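Local coordinates for unsaturated glucuronyl hydrolase (PDB 2ZZR), which hydrolyses unsaturated hyaluronan, chondroitin and heparin disaccharides, releasing the unsaturated uronic acid and cleaving both (1->3) and (1->4) glycosidic bonds, at residues T309-I314 with H336-S341; R16-R21 with K328-Y333; E27-I32 with R388-W393; S10-K15 with F278-P283. One frame throughout, in Å; residues are numbered along the deposited sequence. Where two conformers were deposited one is given.

Overall arrangement
All four contacts lie in one region of the alpha barrel. Contact 1 is the most buried, about 13 Å from the chain centre, and the nearest to the substrate site: the side chain of A310 is about 9 Å from those of R246 and W250. Contact 2 shares helix 328-346 with it; their centres are 11 Å apart, and R340 NH2 lies 3.2 Å from R21 O, a probable hydrogen bond. Contact 3 joins contact 1 through a salt bridge, R340 NH1 to E27 OE2 at 2.8 Å. Contact 4 meets contact 2 where R16 reaches the carbonyls of L279 and L282. Contacts 3 and 4 are the farthest apart, with centres 25 Å from each other.

Contact 1 (T309-I314 with H336-S341); sequences TAVCGI and HTMLRS
M338 lays its side chain across the face of helix 304-318 that bears A310, V311 and I314. Its CB meets V311 CG2 at 3.7 Å, the closest approach of the contact, and the two side chains run past each other in opposite directions. Farther out, M338 SD is 4.1 Å from I314 CD1, and the two side chains cross at about a right angle. The methionine chain bends at its third torsion (chi3 79°), which places CE 4.1 Å from A310 CB. V311 works with both branches. CG1 is anti to the backbone N (chi1 166°) and lies 4.3 Å from L339 CB, while CG2 also comes near the backbone N of L339. No hydrogen bond spans the two segments; the side-chain contacts are apolar, and every touching residue is buried. F278 of helix 265-280 packs on both A310 and M338, and F389 of helix 376-390 packs on L339. The short helix segments have axes 9.7 Å apart and run nearly antiparallel, at 147°. Helices 304-318 and 328-346 follow each other in the chain. Such nearly antiparallel packing of consecutive helices is common in the all-helical barrel of the six-hairpin clan, which includes glycoside hydrolase family 88.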
# COMPACT_ATOMS: atom_id res chain seq x y z
N THR A 309 -0.17 2.04 -6.10
CA THR A 309 -0.97 1.35 -5.08
C THR A 309 -2.39 1.05 -5.59
O THR A 309 -2.90 -0.07 -5.40
CB THR A 309 -1.00 2.19 -3.77
OG1 THR A 309 0.35 2.43 -3.36
CG2 THR A 309 -1.72 1.45 -2.65
N ALA A 310 -3.00 2.02 -6.26
CA ALA A 310 -4.34 1.83 -6.84
C ALA A 310 -4.35 0.75 -7.93
O ALA A 310 -5.32 -0.02 -8.04
CB ALA A 310 -4.88 3.15 -7.39
N VAL A 311 -3.29 0.68 -8.72
CA VAL A 311 -3.18 -0.37 -9.74
C VAL A 311 -3.23 -1.75 -9.08
O VAL A 311 -3.98 -2.62 -9.52
CB VAL A 311 -1.93 -0.20 -10.65
CG1 VAL A 311 -1.68 -1.48 -11.46
CG2 VAL A 311 -2.12 0.99 -11.60
N CYS A 312 -2.43 -1.95 -8.03
CA CYS A 312 -2.43 -3.22 -7.29
C CYS A 312 -3.82 -3.56 -6.75
O CYS A 312 -4.27 -4.71 -6.85
CB CYS A 312 -1.41 -3.20 -6.15
SG CYS A 312 0.30 -3.07 -6.71
N GLY A 313 -4.49 -2.54 -6.21
CA GLY A 313 -5.84 -2.71 -5.65
C GLY A 313 -6.87 -3.12 -6.69
O GLY A 313 -7.69 -4.01 -6.46
N ILE A 314 -6.83 -2.46 -7.84
CA ILE A 314 -7.76 -2.78 -8.93
C ILE A 314 -7.47 -4.20 -9.43
O ILE A 314 -8.40 -5.00 -9.62
CB ILE A 314 -7.66 -1.74 -10.08
CG1 ILE A 314 -8.14 -0.36 -9.60
CG2 ILE A 314 -8.48 -2.19 -11.30
CD1 ILE A 314 -7.81 0.77 -10.57
N HIS A 336 -4.55 -0.99 -16.75
CA HIS A 336 -3.58 -1.05 -17.85
C HIS A 336 -3.09 0.34 -18.27
O HIS A 336 -1.89 0.52 -18.47
CB HIS A 336 -4.17 -1.79 -19.05
CG HIS A 336 -3.98 -3.28 -19.00
ND1 HIS A 336 -4.77 -4.11 -18.24
CD2 HIS A 336 -3.08 -4.08 -19.62
CE1 HIS A 336 -4.38 -5.36 -18.41
NE2 HIS A 336 -3.36 -5.37 -19.24
N THR A 337 -4.02 1.29 -18.41
CA THR A 337 -3.68 2.65 -18.81
C THR A 337 -2.78 3.32 -17.76
O THR A 337 -1.79 3.97 -18.11
CB THR A 337 -4.94 3.52 -19.03
OG1 THR A 337 -5.90 2.79 -19.80
CG2 THR A 337 -4.58 4.80 -19.77
N MET A 338 -3.16 3.17 -16.49
CA MET A 338 -2.43 3.75 -15.37
C MET A 338 -1.02 3.16 -15.28
O MET A 338 -0.04 3.90 -15.17
CB MET A 338 -3.20 3.52 -14.07
CG MET A 338 -4.57 4.23 -14.04
SD MET A 338 -5.71 3.49 -12.84
CE MET A 338 -5.08 4.23 -11.34
N LEU A 339 -0.92 1.83 -15.35
CA LEU A 339 0.38 1.18 -15.30
C LEU A 339 1.24 1.53 -16.52
O LEU A 339 2.45 1.74 -16.39
CB LEU A 339 0.23 -0.34 -15.14
CG LEU A 339 1.50 -1.16 -14.87
CD1 LEU A 339 2.35 -0.63 -13.69
CD2 LEU A 339 1.14 -2.62 -14.65
N ARG A 340 0.61 1.60 -17.69
CA ARG A 340 1.32 2.02 -18.91
C ARG A 340 1.97 3.39 -18.71
O ARG A 340 3.15 3.56 -19.02
CB ARG A 340 0.40 2.05 -20.13
CG ARG A 340 1.13 2.52 -21.40
CD ARG A 340 0.24 2.54 -22.63
NE ARG A 340 -0.17 1.21 -23.06
CZ ARG A 340 0.62 0.32 -23.67
NH1 ARG A 340 1.89 0.61 -23.92
NH2 ARG A 340 0.13 -0.86 -24.03
N SER A 341 1.20 4.34 -18.20
CA SER A 341 1.73 5.68 -17.93
C SER A 341 2.89 5.66 -16.93
O SER A 341 3.89 6.35 -17.13
CB SER A 341 0.63 6.62 -17.44
OG SER A 341 -0.20 7.01 -18.51

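Contact 2 (R16-R21 with K328-Y333); sequences RFLNSR and KETYKY. With SO4 (sulfate ion), chain D.
L18 and Y333 meet where the N-terminal arm, with its short helix 15-18, lies against the start of helix 328-346 in the alpha barrel. L18 O is 3.6 Å from Y333 CD2. The close part is built round Y333. Its CB sits 3.4 Å from F17 O, and its CE2 is 3.4 Å from S20 O, which lies at the ring edge, near the ring plane. The arm thus passes the tyrosine with backbone carbonyls, and no hydrogen bond crosses between the segments. F17 adds its CB, which packs on Y333 CB, and its CD2, which is 4.1 Å from T330 CG2. The phenylalanine and threonine side chains cross at about a right angle. F17 and T330 are buried, and L279 also touches F17.

The more exposed side is carried by L18, itself partly exposed. It starts out away from the helix, but its branches turn back: CD2 lies 3.7 Å from E329 CG, and CD1 is near T330 OG1. E329 is exposed and meets L18 through CG. S20 OG has a probable partner in T337 OG1, in the conformer given.

R16 takes no part in the packing on helix 328-346. Its CG lies over one face of the F17 ring, toward the rim. R16 NH1 and NH2 bond to the carbonyls of L279 and L282. The guanidinium also binds a sulfate, probably from the crystallisation liquor, shared with K286 NZ. Sulfate O2 lies in the guanidinium plane and accepts from R16 NE and R16 NH2, each at 2.8 Å.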
# COMPACT_ATOMS: atom_id res chain seq x y z
N ARG A 16 -12.04 6.98 -22.04
CA ARG A 16 -10.70 7.43 -21.66
C ARG A 16 -9.83 6.25 -21.20
O ARG A 16 -8.60 6.30 -21.31
CB ARG A 16 -10.76 8.53 -20.58
CG ARG A 16 -11.17 8.08 -19.18
CD ARG A 16 -11.57 9.25 -18.28
NE ARG A 16 -10.42 10.11 -17.98
CZ ARG A 16 -9.97 10.38 -16.75
NH1 ARG A 16 -10.58 9.90 -15.68
NH2 ARG A 16 -8.90 11.16 -16.61
N PHE A 17 -10.48 5.20 -20.70
CA PHE A 17 -9.80 3.97 -20.31
C PHE A 17 -9.99 2.86 -21.36
O PHE A 17 -9.03 2.22 -21.77
CB PHE A 17 -10.31 3.49 -18.94
CG PHE A 17 -10.19 4.51 -17.84
CD1 PHE A 17 -8.94 4.95 -17.41
CD2 PHE A 17 -11.33 5.02 -17.22
CE1 PHE A 17 -8.83 5.89 -16.39
CE2 PHE A 17 -11.22 5.96 -16.19
CZ PHE A 17 -9.97 6.40 -15.77
N LEU A 18 -11.23 2.66 -21.78
CA LEU A 18 -11.59 1.56 -22.69
C LEU A 18 -10.90 1.61 -24.06
O LEU A 18 -10.66 0.57 -24.67
CB LEU A 18 -13.11 1.47 -22.84
CG LEU A 18 -13.92 0.98 -21.63
CD1 LEU A 18 -15.40 1.24 -21.85
CD2 LEU A 18 -13.68 -0.50 -21.34
N ASN A 19 -10.58 2.81 -24.54
CA ASN A 19 -9.91 2.99 -25.83
C ASN A 19 -8.40 2.71 -25.81
O ASN A 19 -7.74 2.81 -26.85
CB ASN A 19 -10.13 4.41 -26.36
CG ASN A 19 -11.55 4.64 -26.87
OD1 ASN A 19 -12.38 3.73 -26.88
ND2 ASN A 19 -11.82 5.86 -27.31
N SER A 20 -7.87 2.35 -24.65
CA SER A 20 -6.43 2.13 -24.50
C SER A 20 -5.95 0.76 -24.96
O SER A 20 -6.73 -0.20 -25.05
CB SER A 20 -6.02 2.32 -23.04
OG SER A 20 -6.23 3.65 -22.63
N ARG A 21 -4.66 0.67 -25.25
CA ARG A 21 -4.00 -0.59 -25.59
C ARG A 21 -3.64 -1.32 -24.31
O ARG A 21 -3.01 -0.74 -23.42
CB ARG A 21 -2.72 -0.34 -26.39
CG ARG A 21 -2.91 0.27 -27.77
CD ARG A 21 -1.64 1.00 -28.20
NE ARG A 21 -1.43 2.19 -27.37
CZ ARG A 21 -0.25 2.62 -26.93
NH1 ARG A 21 -0.20 3.71 -26.18
NH2 ARG A 21 0.87 1.97 -27.23
N LYS A 328 -16.52 -3.80 -14.84
CA LYS A 328 -15.36 -4.69 -14.73
C LYS A 328 -14.36 -4.47 -15.85
O LYS A 328 -13.16 -4.33 -15.60
CB LYS A 328 -15.77 -6.16 -14.66
CG LYS A 328 -14.58 -7.07 -14.38
CD LYS A 328 -14.97 -8.52 -14.15
CE LYS A 328 -13.75 -9.33 -13.71
NZ LYS A 328 -14.12 -10.73 -13.33
N GLU A 329 -14.84 -4.44 -17.09
CA GLU A 329 -13.95 -4.22 -18.22
C GLU A 329 -13.29 -2.83 -18.16
O GLU A 329 -12.10 -2.69 -18.46
CB GLU A 329 -14.69 -4.41 -19.54
CG GLU A 329 -13.79 -4.15 -20.72
CD GLU A 329 -14.28 -4.80 -21.99
OE1 GLU A 329 -15.23 -4.26 -22.59
OE2 GLU A 329 -13.69 -5.83 -22.38
N THR A 330 -14.06 -1.82 -17.77
CA THR A 330 -13.50 -0.48 -17.56
C THR A 330 -12.35 -0.50 -16.55
O THR A 330 -11.29 0.09 -16.81
CB THR A 330 -14.58 0.53 -17.14
OG1 THR A 330 -15.64 0.52 -18.11
CG2 THR A 330 -14.01 1.95 -17.06
N TYR A 331 -12.53 -1.19 -15.42
CA TYR A 331 -11.46 -1.31 -14.42
C TYR A 331 -10.22 -1.98 -14.99
O TYR A 331 -9.10 -1.54 -14.73
CB TYR A 331 -11.93 -2.07 -13.17
CG TYR A 331 -12.95 -1.36 -12.29
CD1 TYR A 331 -14.08 -2.04 -11.85
CD2 TYR A 331 -12.76 -0.03 -11.89
CE1 TYR A 331 -15.02 -1.41 -11.02
CE2 TYR A 331 -13.70 0.60 -11.06
CZ TYR A 331 -14.82 -0.09 -10.63
OH TYR A 331 -15.76 0.51 -9.83
N LYS A 332 -10.41 -3.05 -15.76
CA LYS A 332 -9.28 -3.74 -16.38
C LYS A 332 -8.48 -2.78 -17.27
O LYS A 332 -7.26 -2.71 -17.19
CB LYS A 332 -9.74 -4.95 -17.20
CG LYS A 332 -8.62 -5.71 -17.89
CD LYS A 332 -9.13 -6.44 -19.13
CE LYS A 332 -8.00 -7.07 -19.92
NZ LYS A 332 -7.49 -8.30 -19.27
N TYR A 333 -9.20 -2.05 -18.12
CA TYR A 333 -8.54 -1.12 -19.01
C TYR A 333 -7.95 0.06 -18.26
O TYR A 333 -6.87 0.53 -18.61
CB TYR A 333 -9.49 -0.69 -20.14
CG TYR A 333 -9.48 -1.69 -21.27
CD1 TYR A 333 -10.23 -2.87 -21.19
CD2 TYR A 333 -8.69 -1.48 -22.40
CE1 TYR A 333 -10.21 -3.80 -22.22
CE2 TYR A 333 -8.66 -2.41 -23.43
CZ TYR A 333 -9.42 -3.57 -23.34
OH TYR A 333 -9.39 -4.48 -24.36
S SO4 D . -8.84 12.25 -20.46
O1 SO4 D . -10.27 12.04 -20.65
O2 SO4 D . -8.36 11.45 -19.34
O3 SO4 D . -8.11 11.86 -21.66
O4 SO4 D . -8.60 13.66 -20.16

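Contact 3 (E27-I32 with R388-W393); sequences EVEEAI and RFYKDW
Two helices of the alpha barrel meet here: helix 25-46, near its beginning, and the last turn of helix 376-390, where Y390 packs against V28, E29 and I32. The root of the tyrosine is gripped by aliphatic groups. Y390 CB lies 3.8 Å from I32 CD1 and 4.0 Å from V28 CG1. Y390 CG is anti to the backbone N (chi1 -168°), which sets it against I32 CD1 as well. V28 and Y390 slide past each other in opposite directions. V28 CG1 further touches F389 CB at 4.4 Å, although the F389 ring leads away toward H336 and H315.

The far end of the tyrosine is polar. Y390 OH donates to E29 OE2 at 2.5 Å, a short hydrogen bond that uses the anti lone pair of the carboxylate oxygen. The oxygen lies at the ring edge, in the ring plane, but the carboxylate itself is turned 64° from the ring. The glutamate chain is extended beyond CG and crosses the tyrosine at a slant, with CG 3.8 Å from Y390 CE1. Y83 of helix 70-84 packs on E29 and I32 and meets the Y390 ring.

The helix ends just after this contact: K391 is the first residue to leave helical geometry. The contact joins a helix from near the N-terminus to one from near the C-terminus, as helix-to-helix packing within the alpha barrel.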
# COMPACT_ATOMS: atom_id res chain seq x y z
N GLU A 27 6.26 -5.53 -23.07
CA GLU A 27 6.25 -4.21 -22.44
C GLU A 27 6.46 -4.32 -20.93
O GLU A 27 7.30 -3.61 -20.36
CB GLU A 27 4.96 -3.45 -22.75
CG GLU A 27 4.89 -2.90 -24.18
CD GLU A 27 3.54 -2.30 -24.52
OE1 GLU A 27 2.51 -2.89 -24.14
OE2 GLU A 27 3.51 -1.23 -25.17
N VAL A 28 5.72 -5.22 -20.29
CA VAL A 28 5.86 -5.45 -18.85
C VAL A 28 7.22 -6.06 -18.51
O VAL A 28 7.87 -5.66 -17.54
CB VAL A 28 4.67 -6.28 -18.29
CG1 VAL A 28 4.88 -6.64 -16.82
CG2 VAL A 28 3.36 -5.51 -18.48
N GLU A 29 7.65 -7.02 -19.33
CA GLU A 29 8.94 -7.68 -19.16
C GLU A 29 10.10 -6.68 -19.17
O GLU A 29 10.99 -6.74 -18.33
CB GLU A 29 9.14 -8.67 -20.30
CG GLU A 29 9.97 -9.86 -20.00
CD GLU A 29 9.83 -10.90 -21.09
OE1 GLU A 29 10.25 -10.61 -22.23
OE2 GLU A 29 9.28 -11.99 -20.82
N GLU A 30 10.06 -5.76 -20.13
CA GLU A 30 11.10 -4.73 -20.27
C GLU A 30 11.09 -3.73 -19.11
O GLU A 30 12.16 -3.30 -18.65
CB GLU A 30 11.02 -4.05 -21.64
CG GLU A 30 11.51 -4.98 -22.75
CD GLU A 30 11.51 -4.37 -24.14
OE1 GLU A 30 10.98 -3.25 -24.34
OE2 GLU A 30 12.04 -5.03 -25.07
N ALA A 31 9.89 -3.40 -18.61
CA ALA A 31 9.76 -2.56 -17.41
C ALA A 31 10.34 -3.24 -16.18
O ALA A 31 11.03 -2.61 -15.36
CB ALA A 31 8.29 -2.17 -17.19
N ILE A 32 10.06 -4.54 -16.03
CA ILE A 32 10.61 -5.33 -14.94
C ILE A 32 12.14 -5.37 -15.02
O ILE A 32 12.84 -5.17 -14.01
CB ILE A 32 10.06 -6.78 -14.91
CG1 ILE A 32 8.57 -6.78 -14.52
CG2 ILE A 32 10.85 -7.65 -13.94
CD1 ILE A 32 7.88 -8.14 -14.67
N ARG A 388 2.44 -8.64 -10.66
CA ARG A 388 1.02 -9.04 -10.75
C ARG A 388 0.58 -9.29 -12.19
O ARG A 388 -0.10 -10.28 -12.48
CB ARG A 388 0.12 -7.98 -10.11
CG ARG A 388 -0.04 -8.11 -8.60
CD ARG A 388 -0.82 -6.91 -8.05
NE ARG A 388 -1.18 -7.10 -6.64
CZ ARG A 388 -2.24 -7.79 -6.22
NH1 ARG A 388 -3.07 -8.35 -7.10
NH2 ARG A 388 -2.47 -7.92 -4.92
N PHE A 389 0.94 -8.38 -13.09
CA PHE A 389 0.53 -8.47 -14.49
C PHE A 389 1.23 -9.61 -15.21
O PHE A 389 0.65 -10.25 -16.10
CB PHE A 389 0.84 -7.16 -15.22
CG PHE A 389 -0.25 -6.14 -15.13
CD1 PHE A 389 -0.78 -5.74 -13.90
CD2 PHE A 389 -0.74 -5.54 -16.29
CE1 PHE A 389 -1.78 -4.78 -13.83
CE2 PHE A 389 -1.74 -4.58 -16.23
CZ PHE A 389 -2.26 -4.20 -15.00
N TYR A 390 2.47 -9.86 -14.80
CA TYR A 390 3.37 -10.77 -15.51
C TYR A 390 3.19 -12.25 -15.17
O TYR A 390 3.38 -13.12 -16.03
CB TYR A 390 4.82 -10.36 -15.22
CG TYR A 390 5.82 -11.04 -16.11
CD1 TYR A 390 5.98 -10.65 -17.44
CD2 TYR A 390 6.62 -12.08 -15.63
CE1 TYR A 390 6.90 -11.27 -18.27
CE2 TYR A 390 7.54 -12.72 -16.45
CZ TYR A 390 7.68 -12.31 -17.77
OH TYR A 390 8.60 -12.92 -18.58
N LYS A 391 2.83 -12.53 -13.93
CA LYS A 391 2.69 -13.92 -13.50
C LYS A 391 1.43 -14.07 -12.68
O LYS A 391 0.73 -13.10 -12.43
CB LYS A 391 3.92 -14.36 -12.70
CG LYS A 391 4.12 -13.66 -11.36
CD LYS A 391 5.37 -14.15 -10.64
CE LYS A 391 5.16 -15.53 -10.03
NZ LYS A 391 6.34 -15.97 -9.23
N ASP A 392 1.14 -15.30 -12.28
CA ASP A 392 0.11 -15.54 -11.28
C ASP A 392 0.79 -15.39 -9.93
O ASP A 392 1.36 -16.34 -9.41
CB ASP A 392 -0.52 -16.93 -11.45
CG ASP A 392 -1.53 -17.26 -10.36
OD1 ASP A 392 -1.76 -18.45 -10.10
OD2 ASP A 392 -2.10 -16.32 -9.75
N TRP A 393 0.76 -14.17 -9.39
CA TRP A 393 1.56 -13.87 -8.21
C TRP A 393 0.86 -14.26 -6.90
O TRP A 393 -0.29 -13.87 -6.66
CB TRP A 393 1.96 -12.38 -8.20
CG TRP A 393 2.77 -12.02 -6.98
CD1 TRP A 393 3.98 -12.53 -6.62
CD2 TRP A 393 2.42 -11.06 -5.97
NE1 TRP A 393 4.41 -11.95 -5.43
CE2 TRP A 393 3.47 -11.04 -5.02
CE3 TRP A 393 1.32 -10.21 -5.78
CZ2 TRP A 393 3.45 -10.21 -3.89
CZ3 TRP A 393 1.30 -9.38 -4.65
CH2 TRP A 393 2.37 -9.39 -3.72

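Contact 4 (S10-K15 with F278-P283); sequences SIENPK and FLNRLP
This is a polar side-chain-to-backbone contact at the periphery of the fold, in which N280, near the end of helix 265-280, pairs with the extended arm that precedes helix 15-18. The amide of N280 bonds to S10 and E12, bridging I11. Its ND2 donates to S10 O at 2.9 Å with an angle of 169° at the hydrogen, and the acceptor lies close to the amide plane. Its OD1 accepts from E12 N at 2.9 Å, tilted 25° from the carbonyl plane of the side chain. Both bonds are nearly straight, and together they should limit rotation of the amide. A water donates to E12 O (water O to E12 O 2.7 Å) and to N280 OD1, so N280 OD1 accepts from two donors, the water and E12 N. E9 OE1 is a second acceptor for ND2.

The E12 carboxylate stacks on the amide, the planes 17° apart and E12 CD 3.8 Å from N280 ND2. E12 OE1 is hydrogen-bonded to a glycerol, probably from the crystallisation liquor. In the alpha barrel of this family 88 hydrolase, N280 binds the arm with one donor and one acceptor, on either side of I11 in sequence.

The inner side of the contact is apolar. I11 CD1 meets L279 CD1 at 4.0 Å, the two side chains crossing at a slant. I11 is buried and also touches T330 and Y331 of helix 328-346, while F17 packs on both I11 and L279.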
# COMPACT_ATOMS: atom_id res chain seq x y z
N SER A 10 -20.54 7.25 -11.16
CA SER A 10 -20.27 6.52 -12.39
C SER A 10 -18.86 6.88 -12.87
O SER A 10 -18.38 7.99 -12.61
CB SER A 10 -21.31 6.84 -13.47
OG SER A 10 -21.18 8.18 -13.89
N ILE A 11 -18.19 5.94 -13.51
CA ILE A 11 -16.90 6.23 -14.13
C ILE A 11 -17.15 7.15 -15.31
O ILE A 11 -17.65 6.73 -16.36
CB ILE A 11 -16.12 4.98 -14.55
CG1 ILE A 11 -15.88 4.08 -13.33
CG2 ILE A 11 -14.81 5.38 -15.23
CD1 ILE A 11 -15.39 2.67 -13.67
N GLU A 12 -16.83 8.42 -15.10
CA GLU A 12 -17.17 9.47 -16.05
C GLU A 12 -16.31 9.33 -17.30
O GLU A 12 -15.11 9.05 -17.21
CB GLU A 12 -17.08 10.85 -15.36
CG GLU A 12 -18.12 11.01 -14.21
CD GLU A 12 -17.90 12.24 -13.31
OE1 GLU A 12 -18.75 12.45 -12.39
OE2 GLU A 12 -16.91 12.99 -13.50
N ASN A 13 -16.93 9.46 -18.47
CA ASN A 13 -16.24 9.33 -19.75
C ASN A 13 -15.33 8.08 -19.85
O ASN A 13 -14.13 8.20 -20.05
CB ASN A 13 -15.46 10.64 -20.03
CG ASN A 13 -14.75 10.65 -21.38
OD1 ASN A 13 -15.22 10.05 -22.35
ND2 ASN A 13 -13.62 11.34 -21.43
N PRO A 14 -15.92 6.87 -19.70
CA PRO A 14 -15.13 5.62 -19.61
C PRO A 14 -14.27 5.25 -20.82
O PRO A 14 -13.36 4.43 -20.70
CB PRO A 14 -16.20 4.54 -19.39
CG PRO A 14 -17.44 5.13 -19.97
CD PRO A 14 -17.36 6.58 -19.64
N LYS A 15 -14.54 5.86 -21.98
CA LYS A 15 -13.72 5.63 -23.17
C LYS A 15 -12.26 6.05 -22.96
O LYS A 15 -11.36 5.53 -23.62
CB LYS A 15 -14.31 6.33 -24.40
CG LYS A 15 -15.65 5.77 -24.86
CD LYS A 15 -16.21 6.59 -26.03
CE LYS A 15 -17.68 6.25 -26.31
NZ LYS A 15 -17.84 4.92 -26.95
N PHE A 278 -11.54 7.93 -7.36
CA PHE A 278 -10.14 8.08 -7.73
C PHE A 278 -10.02 8.24 -9.24
O PHE A 278 -9.42 9.21 -9.72
CB PHE A 278 -9.35 6.86 -7.22
CG PHE A 278 -7.85 6.98 -7.33
CD1 PHE A 278 -7.11 7.57 -6.30
CD2 PHE A 278 -7.18 6.45 -8.42
CE1 PHE A 278 -5.71 7.66 -6.38
CE2 PHE A 278 -5.78 6.54 -8.51
CZ PHE A 278 -5.05 7.14 -7.49
N LEU A 279 -10.64 7.32 -10.00
CA LEU A 279 -10.55 7.35 -11.45
C LEU A 279 -11.05 8.67 -12.03
O LEU A 279 -10.43 9.22 -12.94
CB LEU A 279 -11.33 6.18 -12.07
CG LEU A 279 -10.81 4.77 -11.77
CD1 LEU A 279 -11.74 3.73 -12.40
CD2 LEU A 279 -9.36 4.59 -12.25
N ASN A 280 -12.14 9.18 -11.47
CA ASN A 280 -12.77 10.42 -11.95
C ASN A 280 -11.91 11.66 -11.73
O ASN A 280 -12.14 12.70 -12.36
CB ASN A 280 -14.15 10.60 -11.32
CG ASN A 280 -15.19 9.68 -11.93
OD1 ASN A 280 -14.99 9.13 -13.01
ND2 ASN A 280 -16.31 9.52 -11.24
N ARG A 281 -10.94 11.54 -10.83
CA ARG A 281 -10.07 12.67 -10.50
C ARG A 281 -8.64 12.53 -11.02
O ARG A 281 -7.77 13.34 -10.68
CB ARG A 281 -10.13 12.94 -9.00
CG ARG A 281 -11.47 13.54 -8.58
CD ARG A 281 -11.79 13.34 -7.11
NE ARG A 281 -13.13 13.83 -6.79
CZ ARG A 281 -14.27 13.20 -7.08
NH1 ARG A 281 -14.26 12.02 -7.70
NH2 ARG A 281 -15.43 13.75 -6.73
N LEU A 282 -8.42 11.53 -11.86
CA LEU A 282 -7.15 11.36 -12.57
C LEU A 282 -7.03 12.35 -13.72
O LEU A 282 -8.02 12.64 -14.40
CB LEU A 282 -7.01 9.93 -13.12
CG LEU A 282 -6.86 8.78 -12.11
CD1 LEU A 282 -6.78 7.46 -12.85
CD2 LEU A 282 -5.65 8.97 -11.21
N PRO A 283 -5.81 12.87 -13.96
CA PRO A 283 -5.57 13.78 -15.09
C PRO A 283 -5.41 13.04 -16.41
O PRO A 283 -5.61 11.82 -16.47
CB PRO A 283 -4.26 14.46 -14.70
CG PRO A 283 -3.52 13.38 -13.98
CD PRO A 283 -4.58 12.66 -13.17
O HOH W 1 -13.17 8.89 -15.35